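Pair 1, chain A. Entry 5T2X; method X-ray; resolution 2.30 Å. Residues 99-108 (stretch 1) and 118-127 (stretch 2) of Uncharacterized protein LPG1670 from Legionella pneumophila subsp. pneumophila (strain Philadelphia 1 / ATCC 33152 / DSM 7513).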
# COMPACT_ATOMS: atom_id res chain seq x y z
N TYR A 99 -7.89 -0.43 8.17
CA TYR A 99 -9.11 0.14 8.75
C TYR A 99 -9.62 1.31 7.92
O TYR A 99 -10.80 1.37 7.56
CB TYR A 99 -8.85 0.57 10.19
CG TYR A 99 -9.96 1.41 10.77
CD1 TYR A 99 -11.11 0.83 11.29
CD2 TYR A 99 -9.86 2.80 10.79
CE1 TYR A 99 -12.13 1.60 11.82
CE2 TYR A 99 -10.88 3.58 11.31
CZ TYR A 99 -12.01 2.98 11.82
OH TYR A 99 -13.02 3.75 12.34
N PHE A 100 -8.74 2.27 7.62
CA PHE A 100 -9.15 3.44 6.85
C PHE A 100 -9.63 3.05 5.45
O PHE A 100 -10.54 3.68 4.91
CB PHE A 100 -8.01 4.45 6.76
CG PHE A 100 -7.76 5.20 8.04
CD1 PHE A 100 -8.82 5.64 8.81
CD2 PHE A 100 -6.47 5.45 8.48
CE1 PHE A 100 -8.60 6.33 9.99
CE2 PHE A 100 -6.24 6.14 9.66
CZ PHE A 100 -7.31 6.58 10.41
N TYR A 101 -9.03 2.01 4.86
CA TYR A 101 -9.51 1.55 3.56
C TYR A 101 -10.89 0.91 3.68
O TYR A 101 -11.73 1.07 2.79
CB TYR A 101 -8.51 0.58 2.94
CG TYR A 101 -8.89 0.16 1.53
CD1 TYR A 101 -8.64 1.00 0.45
CD2 TYR A 101 -9.51 -1.05 1.29
CE1 TYR A 101 -8.99 0.63 -0.83
CE2 TYR A 101 -9.87 -1.43 0.01
CZ TYR A 101 -9.60 -0.59 -1.05
OH TYR A 101 -9.96 -0.96 -2.33
N GLY A 102 -11.13 0.18 4.77
CA GLY A 102 -12.46 -0.36 5.00
C GLY A 102 -13.50 0.73 5.18
O GLY A 102 -14.63 0.60 4.70
N GLN A 103 -13.13 1.81 5.87
CA GLN A 103 -14.05 2.94 6.00
C GLN A 103 -14.32 3.60 4.66
O GLN A 103 -15.42 4.10 4.42
CB GLN A 103 -13.48 3.96 7.00
CG GLN A 103 -13.39 3.46 8.43
CD GLN A 103 -14.75 3.05 8.99
OE1 GLN A 103 -15.01 1.87 9.20
NE2 GLN A 103 -15.61 4.03 9.22
N ALA A 104 -13.32 3.62 3.77
CA ALA A 104 -13.54 4.16 2.43
C ALA A 104 -14.52 3.30 1.65
O ALA A 104 -15.37 3.82 0.93
CB ALA A 104 -12.21 4.28 1.69
N ALA A 105 -14.41 1.97 1.79
CA ALA A 105 -15.32 1.08 1.08
C ALA A 105 -16.75 1.27 1.55
O ALA A 105 -17.69 1.20 0.75
CB ALA A 105 -14.87 -0.37 1.26
N GLU A 106 -16.95 1.50 2.85
CA GLU A 106 -18.29 1.76 3.37
C GLU A 106 -18.83 3.09 2.87
O GLU A 106 -20.03 3.22 2.64
CB GLU A 106 -18.29 1.72 4.90
CG GLU A 106 -17.93 0.37 5.49
CD GLU A 106 -18.05 0.35 7.01
OE1 GLU A 106 -18.61 1.31 7.57
OE2 GLU A 106 -17.59 -0.64 7.63
N CYS A 107 -17.96 4.10 2.71
CA CYS A 107 -18.42 5.39 2.21
C CYS A 107 -18.91 5.27 0.77
O CYS A 107 -19.89 5.91 0.39
CB CYS A 107 -17.30 6.42 2.31
SG CYS A 107 -16.99 7.04 3.98
N ARG A 108 -18.24 4.45 -0.05
CA ARG A 108 -18.69 4.25 -1.42
C ARG A 108 -20.04 3.54 -1.44
O ARG A 108 -20.90 3.85 -2.28
CB ARG A 108 -17.66 3.45 -2.21
CG ARG A 108 -18.13 3.08 -3.61
CD ARG A 108 -17.07 2.34 -4.41
NE ARG A 108 -15.88 3.15 -4.62
CZ ARG A 108 -14.97 2.90 -5.57
NH1 ARG A 108 -15.14 1.88 -6.39
NH2 ARG A 108 -13.91 3.69 -5.70
N ASN A 118 -16.23 11.69 0.78
CA ASN A 118 -15.96 10.92 2.00
C ASN A 118 -14.99 9.78 1.72
O ASN A 118 -14.04 9.56 2.48
CB ASN A 118 -17.27 10.39 2.58
CG ASN A 118 -18.15 11.48 3.14
OD1 ASN A 118 -17.68 12.57 3.46
ND2 ASN A 118 -19.44 11.19 3.26
N GLU A 119 -15.21 9.04 0.63
CA GLU A 119 -14.32 7.93 0.29
C GLU A 119 -12.90 8.43 0.05
O GLU A 119 -11.94 7.83 0.54
CB GLU A 119 -14.84 7.19 -0.93
CG GLU A 119 -13.94 6.04 -1.37
CD GLU A 119 -14.34 5.43 -2.69
OE1 GLU A 119 -15.45 5.73 -3.18
OE2 GLU A 119 -13.54 4.65 -3.25
N LEU A 120 -12.75 9.52 -0.71
CA LEU A 120 -11.43 10.06 -0.98
C LEU A 120 -10.73 10.48 0.31
O LEU A 120 -9.51 10.33 0.45
CB LEU A 120 -11.53 11.24 -1.95
CG LEU A 120 -11.82 10.89 -3.41
CD1 LEU A 120 -12.09 12.16 -4.22
CD2 LEU A 120 -10.67 10.11 -4.01
N GLU A 121 -11.50 11.01 1.27
CA GLU A 121 -10.91 11.44 2.53
C GLU A 121 -10.35 10.25 3.30
O GLU A 121 -9.26 10.33 3.88
CB GLU A 121 -11.95 12.19 3.35
CG GLU A 121 -11.42 12.83 4.62
CD GLU A 121 -12.35 13.90 5.17
OE1 GLU A 121 -12.58 14.91 4.46
OE2 GLU A 121 -12.86 13.73 6.29
N PHE A 122 -11.07 9.13 3.32
CA PHE A 122 -10.56 7.94 3.99
C PHE A 122 -9.44 7.28 3.18
O PHE A 122 -8.51 6.71 3.76
CB PHE A 122 -11.69 6.94 4.24
CG PHE A 122 -12.49 7.22 5.48
CD1 PHE A 122 -11.91 7.12 6.73
CD2 PHE A 122 -13.82 7.58 5.38
CE1 PHE A 122 -12.65 7.38 7.87
CE2 PHE A 122 -14.57 7.84 6.52
CZ PHE A 122 -13.98 7.74 7.77
N LEU A 123 -9.52 7.34 1.85
CA LEU A 123 -8.45 6.77 1.03
C LEU A 123 -7.12 7.46 1.29
O LEU A 123 -6.07 6.82 1.32
CB LEU A 123 -8.83 6.85 -0.45
CG LEU A 123 -9.84 5.82 -0.97
CD1 LEU A 123 -10.11 6.04 -2.45
CD2 LEU A 123 -9.37 4.40 -0.71
N LYS A 124 -7.16 8.78 1.49
CA LYS A 124 -5.92 9.53 1.73
C LYS A 124 -5.39 9.29 3.13
O LYS A 124 -4.17 9.26 3.33
CB LYS A 124 -6.15 11.02 1.48
CG LYS A 124 -6.40 11.34 0.01
CD LYS A 124 -6.64 12.82 -0.23
CE LYS A 124 -6.87 13.10 -1.70
NZ LYS A 124 -7.16 14.53 -1.97
N LYS A 125 -6.27 9.11 4.12
CA LYS A 125 -5.81 8.70 5.44
C LYS A 125 -5.22 7.29 5.39
O LYS A 125 -4.24 6.99 6.07
CB LYS A 125 -6.95 8.77 6.45
CG LYS A 125 -7.53 10.16 6.63
CD LYS A 125 -8.77 10.14 7.51
CE LYS A 125 -8.44 9.72 8.93
NZ LYS A 125 -7.50 10.67 9.58
N SER A 126 -5.82 6.42 4.57
CA SER A 126 -5.27 5.08 4.39
C SER A 126 -3.93 5.13 3.66
O SER A 126 -3.00 4.40 4.01
CB SER A 126 -6.26 4.21 3.63
OG SER A 126 -5.78 2.88 3.48
N ALA A 127 -3.81 6.00 2.65
CA ALA A 127 -2.54 6.15 1.95
C ALA A 127 -1.49 6.81 2.83
O ALA A 127 -0.29 6.58 2.63
CB ALA A 127 -2.75 6.96 0.67

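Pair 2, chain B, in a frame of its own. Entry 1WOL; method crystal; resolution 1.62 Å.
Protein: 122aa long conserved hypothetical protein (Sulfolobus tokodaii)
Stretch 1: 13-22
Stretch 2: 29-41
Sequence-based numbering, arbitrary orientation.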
# COMPACT_ATOMS: atom_id res chain seq x y z
N ARG B 13 -6.10 -2.38 9.50
CA ARG B 13 -5.22 -3.12 10.45
C ARG B 13 -3.77 -3.10 9.90
O ARG B 13 -2.82 -3.02 10.73
CB ARG B 13 -5.74 -4.63 10.44
CG ARG B 13 -4.98 -5.52 11.54
CD ARG B 13 -5.48 -5.00 12.95
NE ARG B 13 -5.12 -6.04 13.92
CZ ARG B 13 -5.60 -6.01 15.10
NH1 ARG B 13 -6.54 -4.97 15.39
NH2 ARG B 13 -5.10 -6.80 16.04
N ASP B 14 -3.60 -3.22 8.60
CA ASP B 14 -2.26 -3.16 7.99
C ASP B 14 -1.63 -1.79 8.34
O ASP B 14 -0.43 -1.70 8.59
CB ASP B 14 -2.33 -3.33 6.45
CG ASP B 14 -2.68 -4.75 6.04
OD1 ASP B 14 -2.49 -5.60 6.90
OD2 ASP B 14 -3.06 -4.95 4.89
N LEU B 15 -2.40 -0.65 8.26
CA LEU B 15 -1.86 0.69 8.65
C LEU B 15 -1.46 0.69 10.08
O LEU B 15 -0.39 1.19 10.45
CB LEU B 15 -2.92 1.74 8.32
CG LEU B 15 -2.56 3.08 8.85
CD1 LEU B 15 -1.27 3.70 8.26
CD2 LEU B 15 -3.76 4.10 8.43
N GLU B 16 -2.29 0.20 10.97
CA GLU B 16 -1.92 0.16 12.41
C GLU B 16 -0.69 -0.62 12.57
O GLU B 16 0.17 -0.19 13.38
CB GLU B 16 -3.14 -0.46 13.18
CG GLU B 16 -2.79 -0.59 14.67
CD GLU B 16 -4.01 -1.09 15.47
OE1 GLU B 16 -5.17 -0.50 15.30
OE2 GLU B 16 -3.80 -1.90 16.36
N GLU B 17 -0.57 -1.76 11.88
CA GLU B 17 0.68 -2.57 12.09
C GLU B 17 1.87 -1.86 11.47
O GLU B 17 2.94 -2.05 12.01
CB GLU B 17 0.42 -3.87 11.32
CG GLU B 17 -0.57 -4.78 12.15
CD GLU B 17 -0.96 -6.03 11.34
OE1 GLU B 17 -0.68 -6.20 10.19
OE2 GLU B 17 -1.75 -6.86 11.95
N ALA B 18 1.67 -1.10 10.38
CA ALA B 18 2.84 -0.36 9.82
C ALA B 18 3.36 0.65 10.79
O ALA B 18 4.57 0.81 10.92
CB ALA B 18 2.37 0.31 8.49
N ARG B 19 2.43 1.40 11.42
CA ARG B 19 2.92 2.36 12.45
C ARG B 19 3.60 1.64 13.58
O ARG B 19 4.64 2.08 14.11
CB ARG B 19 1.75 3.17 13.04
CG ARG B 19 1.03 3.99 12.03
CD ARG B 19 0.05 4.83 12.85
NE ARG B 19 -1.01 5.45 12.06
CZ ARG B 19 -0.97 6.63 11.46
NH1 ARG B 19 0.13 7.37 11.44
NH2 ARG B 19 -2.12 7.16 10.95
N TYR B 20 3.03 0.48 14.02
CA TYR B 20 3.63 -0.26 15.12
C TYR B 20 5.08 -0.72 14.68
O TYR B 20 6.01 -0.73 15.47
CB TYR B 20 2.67 -1.48 15.44
CG TYR B 20 3.18 -2.27 16.59
CD1 TYR B 20 3.59 -3.61 16.35
CD2 TYR B 20 3.15 -1.82 17.84
CE1 TYR B 20 3.92 -4.50 17.31
CE2 TYR B 20 3.57 -2.74 18.93
CZ TYR B 20 3.96 -4.08 18.58
OH TYR B 20 4.47 -4.98 19.54
N ALA B 21 5.20 -1.21 13.45
CA ALA B 21 6.51 -1.65 13.01
C ALA B 21 7.46 -0.47 13.01
O ALA B 21 8.63 -0.61 13.45
CB ALA B 21 6.42 -2.20 11.54
N LYS B 22 7.03 0.69 12.57
CA LYS B 22 7.99 1.89 12.58
C LYS B 22 8.39 2.15 14.02
O LYS B 22 9.57 2.45 14.29
CB LYS B 22 7.23 3.08 11.94
CG LYS B 22 8.06 4.35 12.24
CD LYS B 22 7.34 5.56 11.75
CE LYS B 22 8.13 6.78 12.45
NZ LYS B 22 7.61 8.09 12.09
N LEU B 29 9.56 -3.39 7.24
CA LEU B 29 8.24 -3.95 7.55
C LEU B 29 7.17 -2.86 7.43
O LEU B 29 6.11 -3.17 6.95
CB LEU B 29 8.36 -4.59 8.95
CG LEU B 29 7.02 -5.30 9.39
CD1 LEU B 29 6.54 -6.32 8.40
CD2 LEU B 29 7.24 -5.87 10.80
N ALA B 30 7.43 -1.75 8.04
CA ALA B 30 6.45 -0.65 7.91
C ALA B 30 6.18 -0.37 6.42
O ALA B 30 4.98 -0.14 6.03
CB ALA B 30 7.07 0.57 8.51
N CYS B 31 7.20 -0.45 5.55
CA CYS B 31 6.94 -0.17 4.09
C CYS B 31 6.17 -1.24 3.44
O CYS B 31 5.26 -1.04 2.67
CB CYS B 31 8.29 -0.03 3.36
SG CYS B 31 8.95 1.68 3.67
N PHE B 32 6.48 -2.54 3.79
CA PHE B 32 5.67 -3.59 3.22
C PHE B 32 4.24 -3.51 3.60
O PHE B 32 3.34 -3.80 2.78
CB PHE B 32 6.29 -4.92 3.83
CG PHE B 32 5.50 -6.14 3.47
CD1 PHE B 32 5.62 -6.71 2.16
CD2 PHE B 32 4.66 -6.68 4.38
CE1 PHE B 32 4.78 -7.88 1.86
CE2 PHE B 32 3.86 -7.79 4.07
CZ PHE B 32 3.93 -8.37 2.86
N LEU B 33 3.97 -3.25 4.93
CA LEU B 33 2.59 -3.23 5.46
C LEU B 33 1.83 -1.98 4.90
O LEU B 33 0.62 -2.10 4.72
CB LEU B 33 2.65 -3.16 7.00
CG LEU B 33 3.06 -4.50 7.65
CD1 LEU B 33 3.39 -4.17 9.09
CD2 LEU B 33 1.96 -5.51 7.46
N SER B 34 2.58 -0.94 4.57
CA SER B 34 1.91 0.23 3.91
C SER B 34 1.47 -0.17 2.50
O SER B 34 0.37 0.24 2.07
CB SER B 34 2.92 1.41 3.78
OG SER B 34 3.22 1.82 5.13
N GLN B 35 2.28 -0.93 1.74
CA GLN B 35 1.81 -1.36 0.46
C GLN B 35 0.64 -2.29 0.58
O GLN B 35 -0.31 -2.11 -0.16
CB GLN B 35 2.93 -2.03 -0.32
CG GLN B 35 2.28 -2.47 -1.63
CD GLN B 35 2.68 -3.65 -2.24
OE1 GLN B 35 3.85 -3.75 -2.48
NE2 GLN B 35 1.68 -4.59 -2.69
N GLN B 36 0.61 -3.18 1.61
CA GLN B 36 -0.54 -4.02 1.83
C GLN B 36 -1.76 -3.23 2.13
O GLN B 36 -2.84 -3.56 1.63
CB GLN B 36 -0.31 -5.01 2.96
CG GLN B 36 0.80 -6.00 2.60
CD GLN B 36 0.21 -7.06 1.65
OE1 GLN B 36 0.85 -7.34 0.60
NE2 GLN B 36 -0.95 -7.56 1.94
N CYS B 37 -1.65 -2.15 2.98
CA CYS B 37 -2.73 -1.29 3.27
C CYS B 37 -3.35 -0.72 1.97
O CYS B 37 -4.58 -0.81 1.83
CB CYS B 37 -2.21 -0.17 4.22
SG CYS B 37 -3.52 1.15 4.42
N ALA B 38 -2.51 -0.14 1.15
CA ALA B 38 -3.03 0.52 -0.08
C ALA B 38 -3.68 -0.49 -0.99
O ALA B 38 -4.78 -0.21 -1.53
CB ALA B 38 -1.85 1.27 -0.75
N GLU B 39 -2.97 -1.64 -1.16
CA GLU B 39 -3.54 -2.69 -2.07
C GLU B 39 -4.92 -3.16 -1.55
O GLU B 39 -5.87 -3.27 -2.34
CB GLU B 39 -2.54 -3.90 -2.16
CG GLU B 39 -3.13 -4.93 -3.24
CD GLU B 39 -2.48 -6.28 -3.21
OE1 GLU B 39 -1.34 -6.45 -2.69
OE2 GLU B 39 -3.15 -7.21 -3.77
N LYS B 40 -5.12 -3.44 -0.27
CA LYS B 40 -6.39 -3.87 0.25
C LYS B 40 -7.45 -2.79 0.09
O LYS B 40 -8.61 -3.08 -0.26
CB LYS B 40 -6.25 -4.36 1.67
CG LYS B 40 -5.59 -5.81 1.91
CD LYS B 40 -4.71 -6.51 0.92
CE LYS B 40 -4.37 -7.89 1.39
NZ LYS B 40 -3.64 -8.45 0.29
N ALA B 41 -7.12 -1.55 0.38
CA ALA B 41 -8.09 -0.45 0.19
C ALA B 41 -8.54 -0.32 -1.25
O ALA B 41 -9.73 -0.20 -1.41
CB ALA B 41 -7.36 0.85 0.61

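Both pairs are antiparallel helix pairs built on nearly one backbone. The axes approach to 7.8 Å at 168° in pair 1 and 7.9 Å at 169° in pair 2, and 14 central residues superpose with an RMSD of 0.2 Å. At the closest approach of the backbones both pairs place an alanine on the first helix. A:Ala104 matches B:Ala18, and its CA lies 4.4 Å from the CA of A:Glu119; the CA atoms of B:Ala18 and B:Ala30 are 4.1 Å apart.

The second shared rule is a knob facing that alanine. A:Phe122 and B:Leu33 occupy one position, both with chi1 in m, and each points toward the other helix into a four-residue hole. The holes correspond residue for residue: A:Phe100, A:Gln103, A:Ala104 and A:Cys107 in pair 1, B:Asp14, B:Glu17, B:Ala18 and B:Ala21 in pair 2. The alanine floor is alike in both, with A:Ala104 CB to A:Phe122 CB at 3.7 Å and B:Ala18 CB to B:Leu33 CB at 3.8 Å. The walls differ. The phenylalanine ring takes A:Gln103 CB over one face, 3.5 Å from its centroid in a CH-pi contact, while A:Cys107 SG meets the ring edge, 3.5 Å from A:Phe122 CD2. The leucine instead brings CD1 to 3.7 Å from B:Glu17 CB, and the smaller B:Ala21 leaves its CB 4.4 Å from B:Leu33 CD1.

At the matched position A:Phe100 and B:Asp14, one position carries a phenyl ring in pair 1 and a carboxylate in pair 2. A:Phe100 is buried, and A:Lys125 CE lies over one face of its ring, 3.9 Å from the centroid, and A:Phe100 CB packs 3.6 Å from A:Ser126 CB. B:Asp14 is itself a knob, set among B:Leu33, B:Gln36, B:Cys37 and B:Lys40, with OD2 3.4 Å from B:Gln36 CB.

Opposite the alanine the two pairs also diverge, at A:Glu119 and B:Ala30. A:Glu119 extends its chain (chi1 and chi2 both t) past A:Ala104, with A:Glu119 CG 3.5 Å from A:Ala104 O, and its carboxylate reaches A:Arg108 in a salt bridge. A:Arg108 NE donates to A:Glu119 OE1 at 3.0 Å and A:Arg108 NH2 to A:Glu119 OE2 at 2.7 Å. In pair 2 the counterparts are B:Ala30 and B:Lys22, and no hydrogen bond crosses the helices; B:Ala30 CB simply rests 3.5 Å from B:Ala18 O. Larger side chains accompany the greater buried area of pair 1, 648 Å² against 463 Å², on the same scaffold.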